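Apoptosis regulator Bcl-2 homolog (Fowlpox virus, PDB 5TZP) inhibits apoptosis of the infected host cell by sequestering and inactivating several proapoptotic Bcl-2 proteins, including BAK1 and BAX. Local coordinates at residues N21-Y26 and E120-A125; K54-T59 and I94-A99. All coordinates share one frame; numbering follows the deposited sequence.

In the fold
Both interactions belong to the helical bundle of the Bcl-2 fold, and their centres lie about 14 Å apart. Interaction 1, about 6 Å from the centre of the chain, joins helix 14-32 to helix 115-136, where isoleucines of both helices meet by their methyls beside a threonine hydroxyl; all three touching residues are buried. Interaction 2, about 9 Å from that centre, joins helix 43-68 to helix 88-105, where a single alanine allows a closer backbone approach beside the bound BH3 peptide; it too is buried, though Ile57 is partly exposed. Neither has a hydrogen bond across it. Helix 88-105 also connects the two: Tyr26 packs on Ile95 and Ala99, and Ile122 on Ile94 and Cys98.

Interaction 1 of 2, residues N21-Y26 and E120-A125; sequences NMIQNY and EAITDA. With SO4 (sulfate ion), chain O.
Ile23 holds CG1 anti to its carbonyl carbon and beside the backbone N (chi1 -66°), and CD1 extends onward from there to helix 115-136; Ile122 has the same form and answers with two methyls. This is helix-to-helix packing in the core of the Bcl-2 bundle, between helix 14-32 and the helix that carries most of the BH2 motif. The two isoleucines meet obliquely through paired methyl ends: Ile23 CD1 lies 3.7 Å from Ile122 CG2, and Ile23 CG2 lies 4.0 Å from Ile122 CD1. The CA atoms of Ile23 and Thr123 remain 7.8 Å apart, a gap spanned by side chains. Trp140 also touches Ile23, and Ile94 and Cys98 of helix 88-105 cover Ile122, extending the apolar layer.

Outside the apolar contact, partly exposed Gln24 stretches along an extended chain and is hydrogen-bonded through NE2 both to Asp115 and to a sulfate probably taken from the crystallisation liquor. The bond from Gln24 NE2 to sulfate O3 is short, 2.6 Å, and bent, with an N-H...O angle of 134°.

Within the contact, the one polar side-chain group is the hydroxyl of Thr123. It is hydrogen-bonded to the backbone O of Ser119 on its own helix, which satisfies it although Thr123 OG1 lies buried 3.6 Å from Ile23 CD1.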
loop_
_atom_site.group_PDB
_atom_site.type_symbol
_atom_site.label_atom_id
_atom_site.label_comp_id
_atom_site.label_asym_id
_atom_site.label_seq_id
_atom_site.Cartn_x
_atom_site.Cartn_y
_atom_site.Cartn_z
ATOM N N ASN A 21 7.573 -6.368 -6.655
ATOM C CA ASN A 21 8.672 -6.756 -5.764
ATOM C C ASN A 21 8.843 -5.769 -4.607
ATOM O O ASN A 21 9.153 -6.166 -3.503
ATOM C CB ASN A 21 9.951 -6.875 -6.590
ATOM C CG ASN A 21 11.095 -7.416 -5.819
ATOM O OD1 ASN A 21 11.998 -6.665 -5.509
ATOM N ND2 ASN A 21 11.072 -8.708 -5.491
ATOM N N MET A 22 8.643 -4.467 -4.853
ATOM C CA MET A 22 8.707 -3.476 -3.788
ATOM C C MET A 22 7.590 -3.667 -2.789
ATOM O O MET A 22 7.814 -3.731 -1.581
ATOM C CB MET A 22 8.592 -2.117 -4.443
ATOM C CG MET A 22 8.686 -0.986 -3.457
ATOM S SD MET A 22 10.341 -0.710 -2.783
ATOM C CE MET A 22 11.082 0.355 -3.994
ATOM N N ILE A 23 6.360 -3.777 -3.277
ATOM C CA ILE A 23 5.202 -3.898 -2.399
ATOM C C ILE A 23 5.280 -5.173 -1.562
ATOM O O ILE A 23 5.077 -5.160 -0.334
ATOM C CB ILE A 23 3.932 -3.876 -3.251
ATOM C CG1 ILE A 23 3.748 -2.516 -3.926
ATOM C CG2 ILE A 23 2.718 -4.228 -2.358
ATOM C CD1 ILE A 23 2.785 -2.479 -5.070
ATOM N N GLN A 24 5.531 -6.304 -2.215
ATOM C CA GLN A 24 5.520 -7.588 -1.509
ATOM C C GLN A 24 6.651 -7.681 -0.498
ATOM O O GLN A 24 6.446 -8.128 0.632
ATOM C CB GLN A 24 5.565 -8.737 -2.500
ATOM C CG GLN A 24 5.227 -10.079 -1.845
ATOM C CD GLN A 24 4.936 -11.185 -2.779
ATOM O OE1 GLN A 24 5.118 -11.058 -3.979
ATOM N NE2 GLN A 24 4.581 -12.327 -2.257
ATOM N N ASN A 25 7.859 -7.177 -0.831
ATOM C CA ASN A 25 8.937 -7.167 0.171
ATOM C C ASN A 25 8.557 -6.308 1.371
ATOM O O ASN A 25 8.859 -6.707 2.502
ATOM C CB ASN A 25 10.259 -6.779 -0.467
ATOM C CG ASN A 25 10.916 -7.974 -1.054
ATOM O OD1 ASN A 25 11.351 -8.843 -0.336
ATOM N ND2 ASN A 25 11.022 -8.010 -2.370
ATOM N N TYR A 26 7.926 -5.134 1.181
ATOM C CA TYR A 26 7.516 -4.324 2.330
ATOM C C TYR A 26 6.527 -5.105 3.193
ATOM O O TYR A 26 6.652 -5.156 4.422
ATOM C CB TYR A 26 6.972 -2.952 1.907
ATOM C CG TYR A 26 6.449 -2.225 3.115
ATOM C CD1 TYR A 26 7.299 -1.840 4.113
ATOM C CD2 TYR A 26 5.121 -2.116 3.327
ATOM C CE1 TYR A 26 6.815 -1.268 5.320
ATOM C CE2 TYR A 26 4.648 -1.574 4.527
ATOM C CZ TYR A 26 5.492 -1.195 5.466
ATOM O OH TYR A 26 5.033 -0.704 6.681
ATOM N N GLU A 120 -0.277 -8.517 -5.251
ATOM C CA GLU A 120 -0.713 -8.586 -6.647
ATOM C C GLU A 120 -1.917 -7.690 -6.887
ATOM O O GLU A 120 -2.008 -7.004 -7.932
ATOM C CB GLU A 120 -1.040 -10.030 -7.077
ATOM C CG GLU A 120 0.260 -10.886 -7.169
ATOM C CD GLU A 120 0.025 -12.369 -7.461
ATOM O OE1 GLU A 120 1.034 -13.088 -7.453
ATOM O OE2 GLU A 120 -1.137 -12.752 -7.707
ATOM N N ALA A 121 -2.835 -7.652 -5.949
ATOM C CA ALA A 121 -4.024 -6.784 -6.108
ATOM C C ALA A 121 -3.617 -5.309 -6.160
ATOM O O ALA A 121 -4.127 -4.527 -6.951
ATOM C CB ALA A 121 -5.013 -7.041 -4.989
ATOM N N ILE A 122 -2.689 -4.897 -5.289
ATOM C CA ILE A 122 -2.254 -3.505 -5.292
ATOM C C ILE A 122 -1.559 -3.210 -6.624
ATOM O O ILE A 122 -1.809 -2.172 -7.270
ATOM C CB ILE A 122 -1.332 -3.192 -4.117
ATOM C CG1 ILE A 122 -2.080 -3.345 -2.791
ATOM C CG2 ILE A 122 -0.773 -1.751 -4.280
ATOM C CD1 ILE A 122 -1.169 -3.392 -1.592
ATOM N N THR A 123 -0.651 -4.114 -7.041
ATOM C CA THR A 123 0.079 -3.906 -8.291
ATOM C C THR A 123 -0.894 -3.753 -9.461
ATOM O O THR A 123 -0.767 -2.867 -10.294
ATOM C CB THR A 123 1.025 -5.091 -8.512
ATOM O OG1 THR A 123 1.957 -5.135 -7.413
ATOM C CG2 THR A 123 1.784 -4.949 -9.779
ATOM N N ASP A 124 -1.872 -4.645 -9.545
ATOM C CA ASP A 124 -2.844 -4.638 -10.642
ATOM C C ASP A 124 -3.666 -3.369 -10.620
ATOM O O ASP A 124 -3.965 -2.784 -11.673
ATOM C CB ASP A 124 -3.785 -5.824 -10.537
ATOM C CG ASP A 124 -3.143 -7.139 -10.899
ATOM O OD1 ASP A 124 -2.102 -7.175 -11.499
ATOM O OD2 ASP A 124 -3.762 -8.172 -10.517
ATOM N N ALA A 125 -4.047 -2.904 -9.426
ATOM C CA ALA A 125 -4.842 -1.674 -9.325
ATOM C C ALA A 125 -4.048 -0.457 -9.780
ATOM O O ALA A 125 -4.613 0.461 -10.405
ATOM C CB ALA A 125 -5.333 -1.472 -7.889
HETATM S S SO4 O . 3.464 -15.733 -3.376
HETATM O O1 SO4 O . 2.505 -16.381 -2.447
HETATM O O2 SO4 O . 4.304 -16.765 -4.064
HETATM O O3 SO4 O . 4.262 -14.870 -2.527
HETATM O O4 SO4 O . 2.769 -14.939 -4.408
#

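Interaction 2 of 2, residues K54-T59 and I94-A99; sequences KSVIKT and IIAFCA
Ala96 CB meets both side chains that helix 43-68 brings to the contact: Val56 CG1 rests against it at 3.8 Å, and Ile57 CG1 approaches it at 4.1 Å. The pair joins two helices of the Bcl-2 fold, 43-68 and 88-105, which carries most of the BH1 motif. Because the residue facing Val56 and Ile57 is an alanine, the backbones come close, with the CA atoms of Ile57 and Ala96 6.3 Å apart. Val56 places CG1 anti to its backbone N (chi1 170°), and both this methyl and CB of Val56 lie against the alanine methyl. In Ile57, with CG1 anti to the carbonyl carbon (chi1 -70°) and CD1 extended beyond it, the chain runs past the alanine methyl to the main chain.

Around this apolar first shell, each helix is set by its own backbone bonds, such as Cys98 N to Ile94 O, 2.9 Å, and Lys58 N to Lys54 O, also 2.9 Å. Tyr30 of helix 14-32 lies against Ile57, and Phe64 against Val56. The ring of Phe64 also meets that of Phe97 edge-to-face, so a second link between helices 43-68 and 88-105 adjoins the first.

The bound BH3 peptide lies alongside: aromatic side chains of it pack on Ser55 and Val56, Ser55 OG is hydrogen-bonded to an aromatic side chain, and an apolar one packs on Phe97. Thus Val56 serves both the helix pair and the ligand groove. Ile57 CD1, by contrast, ends 3.6 Å from Ala96 O.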
loop_
_atom_site.group_PDB
_atom_site.type_symbol
_atom_site.label_atom_id
_atom_site.label_comp_id
_atom_site.label_asym_id
_atom_site.label_seq_id
_atom_site.Cartn_x
_atom_site.Cartn_y
_atom_site.Cartn_z
ATOM N N LYS A 54 4.940 3.492 8.003
ATOM C CA LYS A 54 5.005 3.484 9.452
ATOM C C LYS A 54 4.278 4.707 9.987
ATOM O O LYS A 54 3.492 4.606 10.954
ATOM C CB LYS A 54 6.460 3.494 9.978
ATOM C CG LYS A 54 6.666 3.487 11.461
ATOM C CD LYS A 54 8.167 3.315 11.859
ATOM C CE LYS A 54 8.398 3.299 13.375
ATOM N NZ LYS A 54 9.733 2.623 13.786
ATOM N N SER A 55 4.448 5.877 9.343
ATOM C CA SER A 55 3.772 7.076 9.796
ATOM C C SER A 55 2.264 6.949 9.645
ATOM O O SER A 55 1.481 7.332 10.560
ATOM C CB SER A 55 4.312 8.266 9.015
ATOM O OG SER A 55 3.609 9.470 9.331
ATOM N N VAL A 56 1.803 6.492 8.517
ATOM C CA VAL A 56 0.363 6.301 8.260
ATOM C C VAL A 56 -0.229 5.368 9.297
ATOM O O VAL A 56 -1.296 5.649 9.840
ATOM C CB VAL A 56 0.093 5.840 6.824
ATOM C CG1 VAL A 56 -1.369 5.418 6.628
ATOM C CG2 VAL A 56 0.447 6.970 5.871
ATOM N N ILE A 57 0.433 4.250 9.564
ATOM C CA ILE A 57 -0.074 3.276 10.539
ATOM C C ILE A 57 -0.089 3.881 11.920
ATOM O O ILE A 57 -1.097 3.746 12.644
ATOM C CB ILE A 57 0.735 1.958 10.458
ATOM C CG1 ILE A 57 0.426 1.246 9.157
ATOM C CG2 ILE A 57 0.386 1.072 11.661
ATOM C CD1 ILE A 57 1.376 0.111 8.788
ATOM N N LYS A 58 0.960 4.571 12.329
ATOM C CA LYS A 58 0.985 5.151 13.688
ATOM C C LYS A 58 -0.135 6.158 13.851
ATOM O O LYS A 58 -0.688 6.288 14.978
ATOM C CB LYS A 58 2.344 5.800 13.948
ATOM C CG LYS A 58 2.469 6.531 15.305
ATOM C CD LYS A 58 3.830 7.234 15.465
ATOM C CE LYS A 58 4.926 6.197 15.677
ATOM N NZ LYS A 58 6.248 6.872 16.037
ATOM N N THR A 59 -0.456 6.921 12.808
ATOM C CA THR A 59 -1.441 7.995 12.880
ATOM C C THR A 59 -2.857 7.432 12.827
ATOM O O THR A 59 -3.780 8.044 13.395
ATOM C CB THR A 59 -1.209 8.982 11.730
ATOM O OG1 THR A 59 0.063 9.590 11.930
ATOM C CG2 THR A 59 -2.281 10.031 11.658
ATOM N N ILE A 94 -2.632 2.998 0.689
ATOM C CA ILE A 94 -3.051 1.658 0.267
ATOM C C ILE A 94 -2.085 0.619 0.783
ATOM O O ILE A 94 -2.516 -0.400 1.356
ATOM C CB ILE A 94 -3.167 1.585 -1.309
ATOM C CG1 ILE A 94 -4.413 2.293 -1.790
ATOM C CG2 ILE A 94 -3.061 0.124 -1.786
ATOM C CD1 ILE A 94 -4.297 2.609 -3.275
ATOM N N ILE A 95 -0.777 0.819 0.595
ATOM C CA ILE A 95 0.199 -0.162 1.015
ATOM C C ILE A 95 0.217 -0.268 2.517
ATOM O O ILE A 95 0.269 -1.372 3.080
ATOM C CB ILE A 95 1.589 0.150 0.417
ATOM C CG1 ILE A 95 1.540 0.045 -1.114
ATOM C CG2 ILE A 95 2.656 -0.724 1.001
ATOM C CD1 ILE A 95 2.791 0.646 -1.806
ATOM N N ALA A 96 0.180 0.858 3.206
ATOM C CA ALA A 96 0.179 0.859 4.681
ATOM C C ALA A 96 -1.049 0.118 5.233
ATOM O O ALA A 96 -0.913 -0.749 6.113
ATOM C CB ALA A 96 0.230 2.279 5.196
ATOM N N PHE A 97 -2.219 0.472 4.760
ATOM C CA PHE A 97 -3.455 -0.201 5.164
ATOM C C PHE A 97 -3.351 -1.698 4.898
ATOM O O PHE A 97 -3.718 -2.503 5.746
ATOM C CB PHE A 97 -4.634 0.406 4.448
ATOM C CG PHE A 97 -5.887 -0.353 4.767
ATOM C CD1 PHE A 97 -6.599 -0.075 5.937
ATOM C CD2 PHE A 97 -6.370 -1.320 3.935
ATOM C CE1 PHE A 97 -7.740 -0.832 6.262
ATOM C CE2 PHE A 97 -7.530 -2.059 4.253
ATOM C CZ PHE A 97 -8.188 -1.833 5.417
ATOM N N CYS A 98 -2.937 -2.067 3.704
ATOM C CA CYS A 98 -2.912 -3.466 3.319
ATOM C C CYS A 98 -1.864 -4.236 4.100
ATOM O O CYS A 98 -2.114 -5.429 4.417
ATOM C CB CYS A 98 -2.695 -3.631 1.821
ATOM S SG CYS A 98 -4.161 -3.245 0.829
ATOM N N ALA A 99 -0.697 -3.655 4.407
ATOM C CA ALA A 99 0.258 -4.307 5.300
ATOM C C ALA A 99 -0.361 -4.537 6.671
ATOM O O ALA A 99 -0.277 -5.639 7.242
ATOM C CB ALA A 99 1.544 -3.501 5.399
#